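Local structure of iron transport multicopper oxidase FET3 (Saccharomyces cerevisiae, 1ZPU) at residues A[65-70]-A[453-458]; A[357-362]-A[479-484]; A[372-377]-A[475-480]. The protein oxidises ferrous to ferric iron, and also cuprous copper, with four bound copper ions, reducing dioxygen to water for high-affinity iron uptake. One frame throughout, in Å; residues are numbered along the deposited sequence.

Interaction 1. Residues A[65-70]-A[453-458]; sequences FQNGTA and ADNPGV. With NAG (2-acetamido-2-deoxy-beta-D-glucopyranose), chain B.
Asn455 reaches across to the loop at Phe65 and Asn67 and has more of its surface buried by the contact than any other residue here. Its CG lies anti to the backbone N (chi1 -168°), and the two ends of the amide do different work. The nitrogen end donates a hydrogen bond to the backbone of the loop, with Asn455 ND2 2.9 Å from Phe65 O. The acceptor lies close to the amide plane of Asn455, and the N-H...O angle is 156°. The same ND2 also donates to Gly398 O, so two carbonyls hold the amide. Its other end, Asn455 OD1, rests 3.3 Å from Asn67 CA and makes no hydrogen bond with Asn67 OD1, since both are acceptors.

Asn67 carries an N-linked sugar, with ND2 bonded to C1 of the N-acetylglucosamine. The acetyl methyl of the sugar, C8, sits 3.4 Å from Asn455 ND2 and also touches the Phe65 ring. Asp454 meets the sugar through two weak hydrogen bonds, from N2 to Asp454 O and from O3 to Asp454 OD1. Tyr97 OH binds the sugar as well.

Ala70 has the next largest buried area. Its CB packs 4.0 Å from Gly457 CA. The loop closes in a type II turn from Gln66 to Thr69, with Gly68 in its third position. The arrangement joins the first and third cupredoxin domains of a multicopper oxidase beside the trinuclear copper site: the Phe65 side chain is about 8 Å from those of the copper ligands His395 and His397.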
# COMPACT_ATOMS: atom_id res chain seq x y z
N PHE A 65 -3.32 1.41 12.42
CA PHE A 65 -2.32 0.74 13.25
C PHE A 65 -2.81 -0.55 13.89
O PHE A 65 -2.02 -1.38 14.33
CB PHE A 65 -1.78 1.68 14.33
CG PHE A 65 -1.00 2.86 13.78
CD1 PHE A 65 -0.27 2.75 12.60
CD2 PHE A 65 -0.97 4.06 14.47
CE1 PHE A 65 0.44 3.82 12.09
CE2 PHE A 65 -0.26 5.14 13.97
CZ PHE A 65 0.45 5.02 12.79
N GLN A 66 -4.14 -0.72 13.93
CA GLN A 66 -4.78 -1.91 14.48
C GLN A 66 -4.22 -2.29 15.85
O GLN A 66 -4.07 -3.47 16.18
CB GLN A 66 -4.70 -3.08 13.47
CG GLN A 66 -5.32 -2.81 12.07
CD GLN A 66 -6.84 -2.55 12.10
OE1 GLN A 66 -7.51 -2.78 13.12
NE2 GLN A 66 -7.37 -2.07 10.98
N ASN A 67 -3.92 -1.27 16.65
CA ASN A 67 -3.30 -1.42 17.97
C ASN A 67 -4.20 -2.25 18.88
O ASN A 67 -5.29 -1.83 19.21
CB ASN A 67 -3.06 -0.04 18.58
CG ASN A 67 -1.96 -0.03 19.62
OD1 ASN A 67 -1.83 -0.96 20.41
ND2 ASN A 67 -1.17 1.04 19.63
N GLY A 68 -3.73 -3.44 19.25
CA GLY A 68 -4.50 -4.33 20.12
C GLY A 68 -5.48 -5.24 19.39
O GLY A 68 -6.10 -6.11 20.01
N THR A 69 -5.62 -5.06 18.08
CA THR A 69 -6.55 -5.84 17.27
C THR A 69 -5.92 -6.30 15.95
O THR A 69 -6.50 -6.12 14.88
CB THR A 69 -7.83 -5.04 16.95
OG1 THR A 69 -7.47 -3.77 16.37
CG2 THR A 69 -8.68 -4.82 18.19
N ALA A 70 -4.72 -6.90 16.03
CA ALA A 70 -3.99 -7.43 14.86
C ALA A 70 -4.83 -8.33 13.95
O ALA A 70 -4.68 -8.32 12.74
CB ALA A 70 -2.74 -8.18 15.30
N ALA A 453 9.13 -0.66 18.22
CA ALA A 453 8.20 -1.78 18.34
C ALA A 453 7.31 -1.59 19.56
O ALA A 453 7.53 -2.18 20.62
CB ALA A 453 8.95 -3.10 18.40
N ASP A 454 6.31 -0.73 19.41
CA ASP A 454 5.40 -0.40 20.50
C ASP A 454 3.98 -0.80 20.14
O ASP A 454 3.02 -0.32 20.74
CB ASP A 454 5.49 1.09 20.84
CG ASP A 454 5.18 2.01 19.65
OD1 ASP A 454 5.03 3.22 19.88
OD2 ASP A 454 5.08 1.54 18.49
N ASN A 455 3.85 -1.67 19.15
CA ASN A 455 2.53 -2.07 18.67
C ASN A 455 2.46 -3.57 18.44
O ASN A 455 2.52 -4.03 17.30
CB ASN A 455 2.19 -1.31 17.38
CG ASN A 455 0.73 -1.45 17.00
OD1 ASN A 455 -0.07 -2.01 17.75
ND2 ASN A 455 0.37 -0.94 15.84
N PRO A 456 2.32 -4.34 19.54
CA PRO A 456 2.25 -5.80 19.42
C PRO A 456 1.34 -6.23 18.27
O PRO A 456 0.20 -5.77 18.19
CB PRO A 456 1.69 -6.23 20.78
CG PRO A 456 2.19 -5.19 21.73
CD PRO A 456 2.25 -3.90 20.95
N GLY A 457 1.86 -7.06 17.38
CA GLY A 457 1.10 -7.53 16.23
C GLY A 457 1.94 -8.30 15.22
O GLY A 457 3.12 -8.56 15.45
N VAL A 458 1.31 -8.66 14.11
CA VAL A 458 1.99 -9.37 13.04
C VAL A 458 1.86 -8.47 11.84
O VAL A 458 0.75 -8.22 11.39
CB VAL A 458 1.33 -10.75 12.77
CG1 VAL A 458 1.98 -11.43 11.60
CG2 VAL A 458 1.42 -11.64 13.99
C1 NAG B . -0.33 1.13 20.80
C2 NAG B . 0.49 2.32 20.33
C3 NAG B . 1.46 2.82 21.41
C4 NAG B . 0.73 3.03 22.74
C5 NAG B . -0.13 1.80 23.06
C6 NAG B . -0.95 1.99 24.34
C7 NAG B . 0.88 2.66 17.95
C8 NAG B . 1.56 2.14 16.71
N2 NAG B . 1.20 2.04 19.10
O3 NAG B . 2.02 4.03 20.97
O4 NAG B . 1.64 3.36 23.79
O5 NAG B . -1.02 1.51 21.99
O6 NAG B . -1.84 3.07 24.15
O7 NAG B . 0.08 3.60 17.87

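Interaction 2. Residues A[357-362]-A[479-484]; sequences DQANNS and EDPFGI. With NAG (2-acetamido-2-deoxy-beta-D-glucopyranose), chain C.
Phe482 brings ring atoms CE1, CZ and CE2 up to the loop 357-362. Its CG is anti to the carbonyl carbon, beside the backbone N (chi1 -63°). Asp357 O lies at the ring edge, near the ring plane, 3.7 Å from Phe482 CZ. Asn360 CB approaches the same part of the ring obliquely, 3.7 Å from Phe482 CZ. Ala359 CB also comes in obliquely, 4.2 Å from Phe482 CE2.

Pro481 meets Ala359. Its ring lies against the methyl, with Pro481 CB 3.6 Å from Ala359 CB, and its CG lies against Ala359 O. That carbonyl is hydrogen-bonded to Tyr365 OH. The loop contains a type I turn from Gln358 to Asn361. Pro481 and Phe482 are the first two residues of helix 481-486, with Asp480 at the N-cap. The contact thus sets the start of this helix against a surface loop of the third cupredoxin domain, away from the copper sites.

Asn360 is glycosylated. Its CG stands anti to the backbone N, and ND2 is bonded to C1 of an N-acetylglucosamine. The sugar's O6 lies at the edge of the phenylalanine ring, 4.0 Å from Phe482 CE1.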
# COMPACT_ATOMS: atom_id res chain seq x y z
N ASP A 357 4.50 -20.41 25.19
CA ASP A 357 5.77 -19.80 25.56
C ASP A 357 6.85 -19.97 24.49
O ASP A 357 7.98 -19.49 24.66
CB ASP A 357 6.22 -20.30 26.93
CG ASP A 357 5.32 -19.78 28.05
OD1 ASP A 357 5.27 -20.42 29.14
OD2 ASP A 357 4.66 -18.73 27.85
N GLN A 358 6.51 -20.63 23.39
CA GLN A 358 7.45 -20.88 22.30
C GLN A 358 7.35 -19.83 21.20
O GLN A 358 7.98 -19.93 20.14
CB GLN A 358 7.21 -22.27 21.72
CG GLN A 358 7.60 -23.41 22.61
CD GLN A 358 8.12 -24.59 21.83
OE1 GLN A 358 7.51 -25.66 21.81
NE2 GLN A 358 9.27 -24.40 21.17
N ALA A 359 6.53 -18.81 21.45
CA ALA A 359 6.28 -17.75 20.49
C ALA A 359 7.50 -16.86 20.22
O ALA A 359 7.52 -16.12 19.24
CB ALA A 359 5.11 -16.92 20.96
N ASN A 360 8.50 -16.93 21.09
CA ASN A 360 9.72 -16.13 20.95
C ASN A 360 10.76 -16.80 20.07
O ASN A 360 11.74 -16.17 19.65
CB ASN A 360 10.33 -15.80 22.32
CG ASN A 360 11.39 -14.71 22.24
OD1 ASN A 360 11.33 -13.83 21.37
ND2 ASN A 360 12.38 -14.76 23.15
N ASN A 361 10.56 -18.09 19.80
CA ASN A 361 11.44 -18.87 18.93
C ASN A 361 11.05 -18.69 17.46
O ASN A 361 9.98 -19.12 17.03
CB ASN A 361 11.40 -20.35 19.34
CG ASN A 361 12.26 -21.23 18.46
OD1 ASN A 361 13.06 -20.75 17.65
ND2 ASN A 361 12.11 -22.54 18.62
N SER A 362 11.93 -18.04 16.70
CA SER A 362 11.66 -17.68 15.30
C SER A 362 11.43 -18.89 14.39
O SER A 362 10.72 -18.79 13.38
CB SER A 362 12.80 -16.82 14.75
OG SER A 362 14.00 -17.56 14.60
N GLU A 479 5.81 -8.56 16.26
CA GLU A 479 6.13 -7.64 17.34
C GLU A 479 5.72 -8.22 18.70
O GLU A 479 4.56 -8.60 18.88
CB GLU A 479 5.38 -6.35 17.10
CG GLU A 479 6.10 -5.11 17.51
CD GLU A 479 5.72 -3.93 16.63
OE1 GLU A 479 5.81 -4.07 15.39
OE2 GLU A 479 5.32 -2.87 17.18
N ASP A 480 6.65 -8.23 19.65
CA ASP A 480 6.55 -9.04 20.88
C ASP A 480 5.31 -9.94 20.97
O ASP A 480 4.26 -9.52 21.46
CB ASP A 480 6.76 -8.22 22.17
CG ASP A 480 5.65 -7.24 22.44
OD1 ASP A 480 5.00 -6.79 21.48
OD2 ASP A 480 5.43 -6.91 23.63
N PRO A 481 5.44 -11.18 20.48
CA PRO A 481 4.36 -12.17 20.50
C PRO A 481 3.79 -12.36 21.90
O PRO A 481 2.62 -12.72 22.02
CB PRO A 481 5.05 -13.46 20.04
CG PRO A 481 6.52 -13.19 20.15
CD PRO A 481 6.66 -11.74 19.87
N PHE A 482 4.58 -12.12 22.94
CA PHE A 482 4.07 -12.22 24.30
C PHE A 482 3.10 -11.08 24.62
O PHE A 482 2.10 -11.29 25.30
CB PHE A 482 5.20 -12.31 25.34
CG PHE A 482 6.06 -13.53 25.20
CD1 PHE A 482 7.45 -13.43 25.27
CD2 PHE A 482 5.50 -14.79 24.99
CE1 PHE A 482 8.26 -14.55 25.14
CE2 PHE A 482 6.31 -15.92 24.86
CZ PHE A 482 7.69 -15.80 24.93
N GLY A 483 3.40 -9.89 24.11
CA GLY A 483 2.48 -8.75 24.21
C GLY A 483 1.15 -9.05 23.53
O GLY A 483 0.10 -8.67 24.03
N ILE A 484 1.22 -9.73 22.39
CA ILE A 484 0.03 -10.16 21.64
C ILE A 484 -0.80 -11.12 22.49
O ILE A 484 -2.01 -10.92 22.63
CB ILE A 484 0.39 -10.82 20.28
CG1 ILE A 484 0.98 -9.80 19.32
CG2 ILE A 484 -0.83 -11.46 19.64
CD1 ILE A 484 1.80 -10.43 18.23
C1 NAG C . 13.37 -13.72 22.98
C2 NAG C . 14.89 -13.93 22.90
C3 NAG C . 15.67 -13.63 24.20
C4 NAG C . 14.87 -13.09 25.41
C5 NAG C . 13.36 -12.92 25.16
C6 NAG C . 12.70 -11.88 26.06
C7 NAG C . 15.32 -15.76 21.28
C8 NAG C . 15.06 -17.23 21.09
N2 NAG C . 15.16 -15.31 22.53
O3 NAG C . 16.76 -12.76 23.93
O4 NAG C . 15.10 -13.95 26.52
O5 NAG C . 13.11 -12.60 23.80
O6 NAG C . 11.31 -12.18 26.13
O7 NAG C . 15.68 -15.05 20.34

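Interaction 3. Residues A[372-377]-A[475-480]; sequences FILEKD and LVLVED. With NAG (2-acetamido-2-deoxy-beta-D-glucopyranose), chain C.
Phe372, Leu374, Leu475 and Leu477 form the apolar centre of this contact. Phe372 CB touches Leu477 CD2 at 3.9 Å, and its ring atom CE1 meets Leu475 CD2. The Phe372 and Leu475 side chains cross obliquely. Leu374 CD1 packs against Leu477 CB at 4.2 Å. These side chains also touch strand 316-326, with Ile318 against both Phe372 and Leu477, while Phe451 of strand 446-452 lies against Leu374 and Leu477.

The backbones run side by side as parallel strands, 372-374 with 475-479. Phe372 N bonds to Val476 O at 2.8 Å, Val478 N to Phe372 O, and Leu374 N to Val478 O at 2.7 Å. Ile373 and Val478 point to the sheet face opposite Phe372 and Leu374. The pair forms one side of a five-strand mixed sheet, with 371-374 at its outer edge. With the sheet that holds strands 316-326 and 446-452 it makes the beta sandwich of the third cupredoxin domain.

Polarity rises toward the end of the strands. Glu479 OE1 lies 3.6 Å from Leu374 CD1, but its carboxylate is held by Asn455 N and His399 NE2. The pairing ends in a weak bond from Asp480 N to Leu374 O, at 2.8 Å with an N-H...O angle of 127°. Beyond it, Asp480 CB packs 3.9 Å from Lys376 N. At the outer end the Glu375 carboxylate lies beside the N-acetylglucosamine on Asn360.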
# COMPACT_ATOMS: atom_id res chain seq x y z
N PHE A 372 10.62 -12.17 11.19
CA PHE A 372 11.50 -11.62 12.22
C PHE A 372 10.70 -11.37 13.49
O PHE A 372 9.53 -10.98 13.42
CB PHE A 372 12.11 -10.31 11.77
CG PHE A 372 12.99 -10.45 10.57
CD1 PHE A 372 12.42 -10.52 9.29
CD2 PHE A 372 14.37 -10.49 10.71
CE1 PHE A 372 13.23 -10.64 8.17
CE2 PHE A 372 15.18 -10.60 9.60
CZ PHE A 372 14.62 -10.68 8.32
N ILE A 373 11.32 -11.59 14.64
CA ILE A 373 10.68 -11.29 15.91
C ILE A 373 11.25 -10.01 16.51
O ILE A 373 12.46 -9.85 16.63
CB ILE A 373 10.77 -12.45 16.91
CG1 ILE A 373 10.22 -13.72 16.25
CG2 ILE A 373 10.00 -12.12 18.19
CD1 ILE A 373 10.31 -14.95 17.12
N LEU A 374 10.35 -9.09 16.87
CA LEU A 374 10.76 -7.82 17.45
C LEU A 374 10.48 -7.80 18.95
O LEU A 374 9.44 -8.28 19.38
CB LEU A 374 10.03 -6.67 16.76
CG LEU A 374 9.93 -6.62 15.23
CD1 LEU A 374 9.06 -5.44 14.83
CD2 LEU A 374 11.29 -6.55 14.55
N GLU A 375 11.40 -7.24 19.73
CA GLU A 375 11.31 -7.23 21.19
C GLU A 375 10.48 -6.09 21.77
O GLU A 375 10.29 -5.06 21.13
CB GLU A 375 12.70 -7.22 21.84
CG GLU A 375 13.53 -8.49 21.61
CD GLU A 375 12.92 -9.75 22.23
OE1 GLU A 375 12.50 -9.73 23.42
OE2 GLU A 375 12.86 -10.78 21.52
N LYS A 376 10.02 -6.30 23.00
CA LYS A 376 9.03 -5.45 23.69
C LYS A 376 8.93 -4.00 23.25
O LYS A 376 7.87 -3.59 22.78
CB LYS A 376 9.10 -5.55 25.23
CG LYS A 376 10.43 -6.06 25.84
CD LYS A 376 10.46 -5.83 27.37
CE LYS A 376 11.85 -6.04 27.97
NZ LYS A 376 12.91 -5.33 27.17
N ASP A 377 9.99 -3.22 23.38
CA ASP A 377 9.92 -1.81 22.96
C ASP A 377 11.09 -1.37 22.10
O ASP A 377 11.37 -0.18 21.99
CB ASP A 377 9.79 -0.87 24.17
CG ASP A 377 8.34 -0.50 24.51
OD1 ASP A 377 7.54 -0.27 23.58
OD2 ASP A 377 8.02 -0.41 25.72
N LEU A 475 8.05 -9.69 3.65
CA LEU A 475 8.55 -10.33 4.86
C LEU A 475 7.64 -10.03 6.04
O LEU A 475 6.88 -9.06 6.00
CB LEU A 475 9.99 -9.92 5.17
CG LEU A 475 10.37 -8.47 5.37
CD1 LEU A 475 9.96 -8.00 6.74
CD2 LEU A 475 11.86 -8.38 5.25
N VAL A 476 7.72 -10.85 7.09
CA VAL A 476 6.77 -10.77 8.19
C VAL A 476 7.44 -10.37 9.50
O VAL A 476 8.44 -10.97 9.92
CB VAL A 476 6.02 -12.11 8.37
CG1 VAL A 476 5.04 -12.03 9.53
CG2 VAL A 476 5.31 -12.50 7.09
N LEU A 477 6.89 -9.34 10.14
CA LEU A 477 7.38 -8.87 11.43
C LEU A 477 6.43 -9.28 12.55
O LEU A 477 5.25 -8.93 12.53
CB LEU A 477 7.52 -7.35 11.42
CG LEU A 477 8.53 -6.76 10.43
CD1 LEU A 477 8.59 -5.26 10.61
CD2 LEU A 477 9.93 -7.34 10.61
N VAL A 478 6.94 -10.01 13.53
CA VAL A 478 6.14 -10.38 14.69
C VAL A 478 6.63 -9.53 15.87
O VAL A 478 7.73 -9.75 16.40
CB VAL A 478 6.25 -11.89 15.01
CG1 VAL A 478 5.45 -12.25 16.24
CG2 VAL A 478 5.76 -12.70 13.83
N GLU A 479 5.81 -8.56 16.26
CA GLU A 479 6.13 -7.64 17.34
C GLU A 479 5.72 -8.22 18.70
O GLU A 479 4.56 -8.60 18.88
CB GLU A 479 5.38 -6.35 17.10
CG GLU A 479 6.10 -5.11 17.51
CD GLU A 479 5.72 -3.93 16.63
OE1 GLU A 479 5.81 -4.07 15.39
OE2 GLU A 479 5.32 -2.87 17.18
N ASP A 480 6.65 -8.23 19.65
CA ASP A 480 6.55 -9.04 20.88
C ASP A 480 5.31 -9.94 20.97
O ASP A 480 4.26 -9.52 21.46
CB ASP A 480 6.76 -8.22 22.17
CG ASP A 480 5.65 -7.24 22.44
OD1 ASP A 480 5.00 -6.79 21.48
OD2 ASP A 480 5.43 -6.91 23.63
C1 NAG C . 13.37 -13.72 22.98
C2 NAG C . 14.89 -13.93 22.90
C3 NAG C . 15.67 -13.63 24.20
C4 NAG C . 14.87 -13.09 25.41
C5 NAG C . 13.36 -12.92 25.16
C6 NAG C . 12.70 -11.88 26.06
C7 NAG C . 15.32 -15.76 21.28
C8 NAG C . 15.06 -17.23 21.09
N2 NAG C . 15.16 -15.31 22.53
O3 NAG C . 16.76 -12.76 23.93
O4 NAG C . 15.10 -13.95 26.52
O5 NAG C . 13.11 -12.60 23.80
O6 NAG C . 11.31 -12.18 26.13
O7 NAG C . 15.68 -15.05 20.34

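Overall arrangement
All three contacts lie on one side of the chain's centre. The centres of interactions 1 and 3 are about 10 Å apart, those of 2 and 3 are about 8 Å apart, and those of 1 and 2 are about 13 Å apart. Strands 457-463 and 474-479 are neighbours in one sheet and join interactions 1 and 3, with Glu479 N hydrogen-bonded to Gly457 O. Strand 474-479 then leads into helix 481-486 of interaction 2. Along the chain the order is 65-70, 357-362, 372-377, 453-458, 475-480 and 479-484. Interactions 2 and 3 stay inside the third cupredoxin domain and meet the same sugar. Interaction 1 ties that domain to the first, near the copper cluster between them.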